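Local coordinates for protein polysaccharide deacetylase (Bacillus anthracis, PDB 2J13) that probably removes acetyl groups from the amino sugars of bacterial cell-wall peptidoglycan, as a zinc-binding family 4 carbohydrate esterase, at residues I57-D62 with K80-T85. Sequence-based numbering, arbitrary orientation.
Sequences IYLTFD and KKVPAT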
loop_
_atom_site.group_PDB
_atom_site.type_symbol
_atom_site.label_atom_id
_atom_site.label_comp_id
_atom_site.label_asym_id
_atom_site.label_seq_id
_atom_site.Cartn_x
_atom_site.Cartn_y
_atom_site.Cartn_z
ATOM N N ILE A 57 -9.546 -0.733 -10.786
ATOM C CA ILE A 57 -8.273 -1.253 -10.295
ATOM C C ILE A 57 -7.522 -0.181 -9.500
ATOM O O ILE A 57 -7.854 0.995 -9.554
ATOM C CB ILE A 57 -7.430 -1.824 -11.414
ATOM C CG1 ILE A 57 -7.140 -0.757 -12.489
ATOM C CG2 ILE A 57 -8.129 -3.084 -11.987
ATOM C CD1 ILE A 57 -6.184 -1.255 -13.623
ATOM N N TYR A 58 -6.536 -0.614 -8.710
ATOM C CA TYR A 58 -5.937 0.233 -7.656
ATOM C C TYR A 58 -4.427 0.118 -7.673
ATOM O O TYR A 58 -3.900 -0.921 -7.373
ATOM C CB TYR A 58 -6.486 -0.195 -6.287
ATOM C CG TYR A 58 -7.988 -0.254 -6.289
ATOM C CD1 TYR A 58 -8.730 0.872 -5.998
ATOM C CD2 TYR A 58 -8.656 -1.418 -6.634
ATOM C CE1 TYR A 58 -10.136 0.844 -6.041
ATOM C CE2 TYR A 58 -10.054 -1.461 -6.672
ATOM C CZ TYR A 58 -10.774 -0.312 -6.382
ATOM O OH TYR A 58 -12.159 -0.280 -6.382
ATOM N N LEU A 59 -3.754 1.202 -8.047
ATOM C CA LEU A 59 -2.317 1.250 -8.104
ATOM C C LEU A 59 -1.728 1.618 -6.735
ATOM O O LEU A 59 -2.164 2.595 -6.094
ATOM C CB LEU A 59 -1.922 2.264 -9.177
ATOM C CG LEU A 59 -0.457 2.483 -9.459
ATOM C CD1 LEU A 59 0.170 1.182 -9.910
ATOM C CD2 LEU A 59 -0.211 3.589 -10.495
ATOM N N THR A 60 -0.715 0.859 -6.315
ATOM C CA THR A 60 -0.002 1.142 -5.081
ATOM C C THR A 60 1.485 0.925 -5.283
ATOM O O THR A 60 1.889 0.198 -6.193
ATOM C CB THR A 60 -0.481 0.261 -3.917
ATOM O OG1 THR A 60 -0.047 -1.094 -4.113
ATOM C CG2 THR A 60 -1.989 0.333 -3.741
ATOM N N PHE A 61 2.262 1.591 -4.439
ATOM C CA PHE A 61 3.728 1.494 -4.399
ATOM C C PHE A 61 4.138 1.389 -2.937
ATOM O O PHE A 61 3.496 1.990 -2.067
ATOM C CB PHE A 61 4.405 2.731 -4.995
ATOM C CG PHE A 61 4.096 2.965 -6.450
ATOM C CD1 PHE A 61 2.978 3.653 -6.822
ATOM C CD2 PHE A 61 4.952 2.511 -7.441
ATOM C CE1 PHE A 61 2.704 3.878 -8.192
ATOM C CE2 PHE A 61 4.663 2.737 -8.768
ATOM C CZ PHE A 61 3.515 3.371 -9.114
ATOM N N ASP A 62 5.241 0.671 -2.682
ATOM C CA ASP A 62 5.876 0.678 -1.360
ATOM C C ASP A 62 7.193 1.456 -1.427
ATOM O O ASP A 62 8.005 1.275 -2.349
ATOM C CB ASP A 62 6.132 -0.736 -0.842
ATOM C CG ASP A 62 4.879 -1.506 -0.585
ATOM O OD1 ASP A 62 3.787 -0.904 -0.650
ATOM O OD2 ASP A 62 4.971 -2.764 -0.403
ATOM N N LYS A 80 -1.266 11.496 -16.431
ATOM C CA LYS A 80 -2.316 10.570 -16.741
ATOM C C LYS A 80 -3.525 10.689 -15.833
ATOM O O LYS A 80 -4.508 9.988 -16.042
ATOM C CB LYS A 80 -1.781 9.133 -16.663
ATOM C CG LYS A 80 -0.615 8.840 -17.574
ATOM C CD LYS A 80 -0.991 8.909 -19.020
ATOM C CE LYS A 80 0.177 8.504 -19.874
ATOM N NZ LYS A 80 -0.228 8.484 -21.302
ATOM N N LYS A 81 -3.433 11.524 -14.803
ATOM C CA LYS A 81 -4.466 11.654 -13.779
ATOM C C LYS A 81 -4.878 10.318 -13.175
ATOM O O LYS A 81 -6.037 9.916 -13.180
ATOM C CB LYS A 81 -5.659 12.443 -14.322
ATOM C CG LYS A 81 -5.253 13.839 -14.723
ATOM C CD LYS A 81 -4.777 14.633 -13.510
ATOM C CE LYS A 81 -4.190 15.988 -13.863
ATOM N NZ LYS A 81 -3.142 16.352 -12.849
ATOM N N VAL A 82 -3.883 9.623 -12.647
ATOM C CA VAL A 82 -4.090 8.322 -12.031
ATOM C C VAL A 82 -3.707 8.454 -10.556
ATOM O O VAL A 82 -2.584 8.896 -10.268
ATOM C CB VAL A 82 -3.169 7.256 -12.720
ATOM C CG1 VAL A 82 -3.094 5.991 -11.906
ATOM C CG2 VAL A 82 -3.694 6.956 -14.128
ATOM N N PRO A 83 -4.627 8.095 -9.646
ATOM C CA PRO A 83 -4.345 8.101 -8.217
ATOM C C PRO A 83 -3.599 6.846 -7.772
ATOM O O PRO A 83 -3.793 5.782 -8.329
ATOM C CB PRO A 83 -5.743 8.111 -7.603
ATOM C CG PRO A 83 -6.575 7.353 -8.535
ATOM C CD PRO A 83 -6.009 7.667 -9.914
ATOM N N ALA A 84 -2.756 6.998 -6.759
ATOM C CA ALA A 84 -2.058 5.859 -6.169
ATOM C C ALA A 84 -1.937 6.045 -4.669
ATOM O O ALA A 84 -2.089 7.160 -4.148
ATOM C CB ALA A 84 -0.683 5.728 -6.782
ATOM N N THR A 85 -1.702 4.940 -3.963
ATOM C CA THR A 85 -1.285 4.978 -2.568
ATOM C C THR A 85 0.203 4.591 -2.520
ATOM O O THR A 85 0.600 3.581 -3.115
ATOM C CB THR A 85 -2.110 4.063 -1.622
ATOM O OG1 THR A 85 -3.453 4.550 -1.520
ATOM C CG2 THR A 85 -1.488 4.006 -0.206
HETATM O O HOH W 1 -5.179 3.573 -9.084
#
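In the beta-alpha-beta unit made of strand 56-63, helix 70-80 and strand 84-88, the two strands run parallel, and L59, T60 and F61 meet A84 and T85 where the second strand comes alongside the first. T85 straddles T60: its N donates to L59 O at 3.2 Å, and its O receives F61 N at 2.9 Å in a bond that lies almost in line with the carbonyl (164°). The CA of T60 also leans on T85 O, a CA-H...O contact of 3.2 Å. One step earlier the chains have not yet closed together, and a water spans the gap, accepting from L59 N and donating to P83 O at 2.7 Å. On the helix side of the sheet, the methyl of A84 sits at the edge of the F61 ring, 4.1 Å from CE1, and near CG of L59. With L59 CG anti to its backbone N (chi1 -179°) in one of two conformers, the leucine extends across the strand toward V82, whose CG1 meets CD2 at 4.0 Å, the two side chains crossing nearly at right angles. L77 of helix 70-80 packs on L59, V82 and A84. On the other face, T60 OG1 turns to L208 O and R152. K81, with positive phi, closes the helix in a Schellman motif, and the chain then enters the parallel strand pairing characteristic of the NodB-homology fold, a distorted beta/alpha barrel.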